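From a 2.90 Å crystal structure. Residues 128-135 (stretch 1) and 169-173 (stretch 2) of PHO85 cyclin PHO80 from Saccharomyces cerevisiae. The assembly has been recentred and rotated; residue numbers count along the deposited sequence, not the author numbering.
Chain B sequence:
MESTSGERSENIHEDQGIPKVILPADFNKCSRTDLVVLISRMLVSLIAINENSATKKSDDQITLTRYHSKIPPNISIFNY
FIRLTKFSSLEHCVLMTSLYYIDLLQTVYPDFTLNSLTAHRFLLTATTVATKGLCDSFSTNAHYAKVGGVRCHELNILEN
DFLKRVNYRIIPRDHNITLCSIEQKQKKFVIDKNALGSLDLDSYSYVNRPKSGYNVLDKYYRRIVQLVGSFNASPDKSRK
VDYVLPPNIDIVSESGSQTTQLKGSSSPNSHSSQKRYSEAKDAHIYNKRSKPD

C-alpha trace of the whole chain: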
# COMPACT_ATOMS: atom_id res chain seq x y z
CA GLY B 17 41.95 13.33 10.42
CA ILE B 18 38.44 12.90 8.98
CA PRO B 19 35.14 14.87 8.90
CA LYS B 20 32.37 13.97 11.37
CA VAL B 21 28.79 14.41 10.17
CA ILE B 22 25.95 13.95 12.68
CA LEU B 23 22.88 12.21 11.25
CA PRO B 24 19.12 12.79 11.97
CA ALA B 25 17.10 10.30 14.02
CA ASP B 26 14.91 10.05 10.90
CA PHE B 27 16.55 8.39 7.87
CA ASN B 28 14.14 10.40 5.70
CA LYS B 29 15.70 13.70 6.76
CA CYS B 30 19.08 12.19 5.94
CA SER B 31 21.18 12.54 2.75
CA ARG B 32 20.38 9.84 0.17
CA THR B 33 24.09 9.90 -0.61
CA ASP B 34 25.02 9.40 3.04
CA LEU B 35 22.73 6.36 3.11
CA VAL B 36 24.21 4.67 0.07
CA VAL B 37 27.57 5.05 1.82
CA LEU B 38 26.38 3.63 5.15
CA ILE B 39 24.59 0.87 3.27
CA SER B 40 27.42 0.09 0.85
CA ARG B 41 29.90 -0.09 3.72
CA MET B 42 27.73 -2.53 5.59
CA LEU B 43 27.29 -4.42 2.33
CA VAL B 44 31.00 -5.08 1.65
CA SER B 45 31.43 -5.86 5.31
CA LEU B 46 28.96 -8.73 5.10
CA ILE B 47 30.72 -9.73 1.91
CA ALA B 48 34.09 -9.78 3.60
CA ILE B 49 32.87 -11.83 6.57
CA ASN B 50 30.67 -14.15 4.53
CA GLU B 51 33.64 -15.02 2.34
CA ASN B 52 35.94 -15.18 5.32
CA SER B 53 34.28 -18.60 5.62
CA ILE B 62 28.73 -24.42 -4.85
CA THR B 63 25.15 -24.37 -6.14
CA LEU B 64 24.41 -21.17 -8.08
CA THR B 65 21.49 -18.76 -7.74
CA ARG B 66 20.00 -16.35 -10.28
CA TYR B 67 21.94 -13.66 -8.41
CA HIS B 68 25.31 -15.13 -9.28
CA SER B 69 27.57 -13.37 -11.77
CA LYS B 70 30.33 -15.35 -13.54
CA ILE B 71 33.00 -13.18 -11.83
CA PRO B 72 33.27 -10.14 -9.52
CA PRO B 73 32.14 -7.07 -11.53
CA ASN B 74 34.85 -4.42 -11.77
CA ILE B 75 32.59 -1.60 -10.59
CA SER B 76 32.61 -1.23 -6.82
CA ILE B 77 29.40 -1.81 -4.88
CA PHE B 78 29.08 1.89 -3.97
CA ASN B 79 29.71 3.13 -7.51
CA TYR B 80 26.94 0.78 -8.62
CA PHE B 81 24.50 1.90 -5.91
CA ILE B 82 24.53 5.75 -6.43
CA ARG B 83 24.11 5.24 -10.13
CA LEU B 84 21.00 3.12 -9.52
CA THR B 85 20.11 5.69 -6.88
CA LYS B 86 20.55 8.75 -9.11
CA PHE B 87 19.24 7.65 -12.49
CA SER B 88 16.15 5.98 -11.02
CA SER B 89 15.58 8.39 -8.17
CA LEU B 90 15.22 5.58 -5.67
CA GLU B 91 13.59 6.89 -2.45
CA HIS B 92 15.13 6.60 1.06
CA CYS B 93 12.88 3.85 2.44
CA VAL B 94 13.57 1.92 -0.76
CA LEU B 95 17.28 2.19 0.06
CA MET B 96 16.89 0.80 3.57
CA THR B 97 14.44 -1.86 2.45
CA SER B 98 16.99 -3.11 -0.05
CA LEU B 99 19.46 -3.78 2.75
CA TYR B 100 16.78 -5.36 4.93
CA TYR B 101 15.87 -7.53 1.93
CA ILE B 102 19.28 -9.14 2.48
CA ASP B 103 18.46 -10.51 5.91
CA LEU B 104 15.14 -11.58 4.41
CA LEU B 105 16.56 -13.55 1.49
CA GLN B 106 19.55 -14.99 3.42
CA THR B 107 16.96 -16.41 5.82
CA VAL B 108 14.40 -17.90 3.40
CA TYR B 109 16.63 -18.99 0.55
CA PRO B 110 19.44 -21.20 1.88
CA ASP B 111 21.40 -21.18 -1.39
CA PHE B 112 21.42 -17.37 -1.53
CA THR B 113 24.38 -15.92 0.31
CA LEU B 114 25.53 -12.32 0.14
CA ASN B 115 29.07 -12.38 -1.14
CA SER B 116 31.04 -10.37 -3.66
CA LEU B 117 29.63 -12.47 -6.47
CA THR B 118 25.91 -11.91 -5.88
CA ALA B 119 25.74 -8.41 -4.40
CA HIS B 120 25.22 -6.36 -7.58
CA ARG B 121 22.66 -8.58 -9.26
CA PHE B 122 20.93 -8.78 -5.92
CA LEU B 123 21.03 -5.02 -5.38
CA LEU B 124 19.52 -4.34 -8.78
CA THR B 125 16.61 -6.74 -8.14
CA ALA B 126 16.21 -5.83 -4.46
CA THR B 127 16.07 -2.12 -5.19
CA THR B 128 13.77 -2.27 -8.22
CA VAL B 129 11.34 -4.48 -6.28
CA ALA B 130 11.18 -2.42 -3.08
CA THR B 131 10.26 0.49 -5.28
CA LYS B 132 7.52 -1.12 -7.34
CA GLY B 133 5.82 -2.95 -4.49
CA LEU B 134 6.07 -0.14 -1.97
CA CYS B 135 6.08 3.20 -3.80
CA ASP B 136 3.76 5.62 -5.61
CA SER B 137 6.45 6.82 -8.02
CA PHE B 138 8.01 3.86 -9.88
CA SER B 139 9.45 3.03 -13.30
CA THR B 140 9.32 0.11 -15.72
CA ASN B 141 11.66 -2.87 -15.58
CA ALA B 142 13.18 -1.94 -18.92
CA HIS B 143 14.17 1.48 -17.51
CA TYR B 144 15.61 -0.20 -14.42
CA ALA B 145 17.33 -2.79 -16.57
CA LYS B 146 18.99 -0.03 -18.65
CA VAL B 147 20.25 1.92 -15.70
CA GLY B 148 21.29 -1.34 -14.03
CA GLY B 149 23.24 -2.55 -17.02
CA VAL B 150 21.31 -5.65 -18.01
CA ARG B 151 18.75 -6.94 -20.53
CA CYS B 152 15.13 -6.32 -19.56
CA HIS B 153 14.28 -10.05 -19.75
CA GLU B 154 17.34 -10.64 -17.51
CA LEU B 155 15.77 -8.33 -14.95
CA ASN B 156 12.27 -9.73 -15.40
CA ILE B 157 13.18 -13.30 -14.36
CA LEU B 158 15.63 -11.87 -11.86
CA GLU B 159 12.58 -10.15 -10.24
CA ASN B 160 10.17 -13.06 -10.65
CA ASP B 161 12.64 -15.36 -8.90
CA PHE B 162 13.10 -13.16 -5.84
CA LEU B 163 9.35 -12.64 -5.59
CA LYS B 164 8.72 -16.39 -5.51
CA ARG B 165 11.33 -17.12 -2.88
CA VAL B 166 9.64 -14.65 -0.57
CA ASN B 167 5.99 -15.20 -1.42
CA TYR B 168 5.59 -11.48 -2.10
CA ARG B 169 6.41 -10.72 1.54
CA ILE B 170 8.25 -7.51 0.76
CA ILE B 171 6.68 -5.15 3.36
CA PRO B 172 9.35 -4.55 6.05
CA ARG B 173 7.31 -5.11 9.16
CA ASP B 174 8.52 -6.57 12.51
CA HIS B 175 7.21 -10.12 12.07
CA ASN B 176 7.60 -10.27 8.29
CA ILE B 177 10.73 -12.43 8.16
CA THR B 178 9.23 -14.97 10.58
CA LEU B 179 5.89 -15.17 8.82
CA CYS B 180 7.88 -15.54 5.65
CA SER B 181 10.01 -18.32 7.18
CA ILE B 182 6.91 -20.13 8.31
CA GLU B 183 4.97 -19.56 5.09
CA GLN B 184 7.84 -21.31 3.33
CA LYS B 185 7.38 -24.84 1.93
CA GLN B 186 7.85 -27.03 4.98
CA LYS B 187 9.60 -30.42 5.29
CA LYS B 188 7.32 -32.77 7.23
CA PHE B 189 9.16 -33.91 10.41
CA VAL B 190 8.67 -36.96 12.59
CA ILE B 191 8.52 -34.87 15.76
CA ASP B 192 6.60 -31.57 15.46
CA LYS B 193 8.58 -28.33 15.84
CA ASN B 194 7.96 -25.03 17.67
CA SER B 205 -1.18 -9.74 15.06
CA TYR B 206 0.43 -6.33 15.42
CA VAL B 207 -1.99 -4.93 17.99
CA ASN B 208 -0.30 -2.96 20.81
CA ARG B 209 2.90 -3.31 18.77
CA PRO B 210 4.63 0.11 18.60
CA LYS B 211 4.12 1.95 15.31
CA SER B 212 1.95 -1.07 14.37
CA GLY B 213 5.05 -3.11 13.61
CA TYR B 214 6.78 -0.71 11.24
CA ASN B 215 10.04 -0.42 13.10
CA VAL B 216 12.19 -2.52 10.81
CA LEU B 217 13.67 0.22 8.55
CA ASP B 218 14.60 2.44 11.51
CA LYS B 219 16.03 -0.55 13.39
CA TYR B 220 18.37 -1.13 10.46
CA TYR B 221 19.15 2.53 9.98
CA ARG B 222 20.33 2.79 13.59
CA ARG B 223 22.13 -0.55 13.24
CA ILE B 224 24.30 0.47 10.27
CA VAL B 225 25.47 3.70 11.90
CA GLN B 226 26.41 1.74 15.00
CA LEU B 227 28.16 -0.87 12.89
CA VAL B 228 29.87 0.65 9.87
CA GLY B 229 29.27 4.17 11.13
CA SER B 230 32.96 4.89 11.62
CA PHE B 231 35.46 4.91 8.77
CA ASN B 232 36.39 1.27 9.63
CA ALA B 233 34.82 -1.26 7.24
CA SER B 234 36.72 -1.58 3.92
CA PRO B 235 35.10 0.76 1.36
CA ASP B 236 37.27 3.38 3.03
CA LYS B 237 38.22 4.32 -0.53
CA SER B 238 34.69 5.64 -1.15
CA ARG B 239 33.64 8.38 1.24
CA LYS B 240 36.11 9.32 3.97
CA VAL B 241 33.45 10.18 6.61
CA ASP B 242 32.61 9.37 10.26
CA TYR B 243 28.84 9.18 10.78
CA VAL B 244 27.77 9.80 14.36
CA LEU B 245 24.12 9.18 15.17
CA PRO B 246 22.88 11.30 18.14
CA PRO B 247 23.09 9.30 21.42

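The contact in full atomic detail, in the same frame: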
# COMPACT_ATOMS: atom_id res chain seq x y z
N THR B 128 14.88 -2.48 -7.32
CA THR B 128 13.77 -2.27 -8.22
C THR B 128 12.48 -2.90 -7.69
O THR B 128 11.40 -2.48 -8.07
CB THR B 128 14.04 -2.81 -9.66
OG1 THR B 128 13.08 -3.82 -10.00
CG2 THR B 128 15.43 -3.36 -9.78
N VAL B 129 12.57 -3.89 -6.81
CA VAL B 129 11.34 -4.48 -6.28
C VAL B 129 10.77 -3.73 -5.07
O VAL B 129 9.56 -3.67 -4.88
CB VAL B 129 11.51 -5.98 -5.88
CG1 VAL B 129 10.31 -6.45 -5.11
CG2 VAL B 129 11.66 -6.83 -7.12
N ALA B 130 11.65 -3.15 -4.24
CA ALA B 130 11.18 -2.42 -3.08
C ALA B 130 10.40 -1.22 -3.55
O ALA B 130 9.42 -0.79 -2.91
CB ALA B 130 12.35 -1.96 -2.23
N THR B 131 10.85 -0.69 -4.67
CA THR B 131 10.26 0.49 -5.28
C THR B 131 8.88 0.21 -5.85
O THR B 131 7.91 0.88 -5.50
CB THR B 131 11.18 1.05 -6.37
OG1 THR B 131 12.31 1.68 -5.74
CG2 THR B 131 10.47 2.07 -7.23
N LYS B 132 8.79 -0.78 -6.72
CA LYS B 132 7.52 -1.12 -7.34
C LYS B 132 6.45 -1.58 -6.35
O LYS B 132 5.31 -1.12 -6.42
CB LYS B 132 7.71 -2.17 -8.42
CG LYS B 132 8.43 -1.64 -9.65
CD LYS B 132 8.76 -2.75 -10.65
CE LYS B 132 7.50 -3.42 -11.19
NZ LYS B 132 7.83 -4.56 -12.10
N GLY B 133 6.81 -2.46 -5.43
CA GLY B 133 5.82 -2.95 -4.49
C GLY B 133 5.47 -2.03 -3.34
O GLY B 133 4.42 -2.19 -2.71
N LEU B 134 6.31 -1.04 -3.09
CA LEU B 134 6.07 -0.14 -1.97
C LEU B 134 5.89 1.35 -2.29
O LEU B 134 5.50 2.11 -1.40
CB LEU B 134 7.21 -0.26 -0.96
CG LEU B 134 7.69 -1.63 -0.47
CD1 LEU B 134 8.78 -1.42 0.57
CD2 LEU B 134 6.54 -2.40 0.12
N CYS B 135 6.17 1.78 -3.51
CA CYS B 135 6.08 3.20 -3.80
C CYS B 135 5.03 3.71 -4.79
O CYS B 135 4.52 2.95 -5.61
CB CYS B 135 7.46 3.68 -4.25
SG CYS B 135 8.68 3.64 -2.95
N ARG B 169 6.42 -11.24 0.17
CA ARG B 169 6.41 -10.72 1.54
C ARG B 169 7.50 -9.68 1.67
O ARG B 169 8.44 -9.83 2.45
CB ARG B 169 6.61 -11.86 2.54
CG ARG B 169 5.50 -12.89 2.43
CD ARG B 169 5.15 -13.46 3.79
NE ARG B 169 4.82 -12.44 4.78
CZ ARG B 169 3.68 -12.43 5.47
NH1 ARG B 169 2.77 -13.37 5.27
NH2 ARG B 169 3.47 -11.49 6.38
N ILE B 170 7.32 -8.63 0.88
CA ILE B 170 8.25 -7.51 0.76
C ILE B 170 8.04 -6.33 1.71
O ILE B 170 8.91 -5.45 1.76
CB ILE B 170 8.16 -6.96 -0.64
CG1 ILE B 170 6.71 -6.48 -0.88
CG2 ILE B 170 8.53 -8.02 -1.64
CD1 ILE B 170 6.41 -5.99 -2.26
N ILE B 171 6.93 -6.28 2.45
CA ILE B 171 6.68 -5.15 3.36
C ILE B 171 7.47 -5.31 4.66
O ILE B 171 7.14 -6.13 5.51
CB ILE B 171 5.16 -4.99 3.69
CG1 ILE B 171 4.33 -4.94 2.41
CG2 ILE B 171 4.92 -3.70 4.48
CD1 ILE B 171 2.81 -5.08 2.67
N PRO B 172 8.52 -4.49 4.85
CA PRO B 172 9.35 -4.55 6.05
C PRO B 172 8.60 -4.24 7.33
O PRO B 172 8.54 -3.10 7.77
CB PRO B 172 10.44 -3.53 5.75
CG PRO B 172 9.70 -2.48 4.99
CD PRO B 172 8.83 -3.29 4.05
N ARG B 173 8.04 -5.27 7.92
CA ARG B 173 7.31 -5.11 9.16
C ARG B 173 7.91 -6.13 10.16
O ARG B 173 8.35 -7.22 9.78
CB ARG B 173 5.83 -5.35 8.90
CG ARG B 173 4.87 -4.42 9.64
CD ARG B 173 3.46 -4.66 9.13
NE ARG B 173 2.43 -4.24 10.06
CZ ARG B 173 1.14 -4.47 9.87
NH1 ARG B 173 0.75 -5.10 8.77
NH2 ARG B 173 0.24 -4.08 10.77

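The contact between the end of a helix and an irregular segment in PHO80 is a small packing of apolar side chains, in which aliphatic groups meet at van der Waals distance and no hydrogen bond crosses between the two stretches. It illustrates a general principle: a bare glycine on a helix can act as a socket for a branched aliphatic side chain.

The helix presents Val129, Gly133 and Leu134 to the other stretch. Val129 and Gly133 lie one turn apart, linked by the backbone hydrogen bond from Gly133 N to Val129 O (3.1 Å), so they share a face. Ile170 points its CA-to-CB bond toward that face, and its chi1 (p) and chi2 (t) carry Ile170 CD1 to 3.8 Å from the CA of Gly133. This approach depends on the absence of a side chain: a CB built on Gly133 would lie 2.4 Å from Ile170 CD1, a clear clash. The other branch of Ile170 is also used, its CG2 meeting CG1 of Val129 at 4.2 Å, so the beta-branched isoleucine reaches two successive turns of the helix.

Leu134 extends the apolar surface along the segment. Its CA-to-CB bond points toward the other stretch, and the m, t rotamer spreads the two methyl groups over consecutive residues. Leu134 CD2 lies 4.2 Å from Ile170 CG1 and 4.1 Å from Ile171 CG1, while Leu134 CD1 rests 4.0 Å from Pro172 CD, part of a ring that offers a compact hydrocarbon surface.

The two stretches bury 215 Å² between them, both sides summed, with Ile170 and Leu134 contributing most. All the contacting residues are buried in the assembly, a setting suited to aliphatic groups that leave no polar side-chain atom in need of a partner. Arg169 and Arg173, flanking the contacting residues, stay out of reach and form hydrogen bonds elsewhere in the structure.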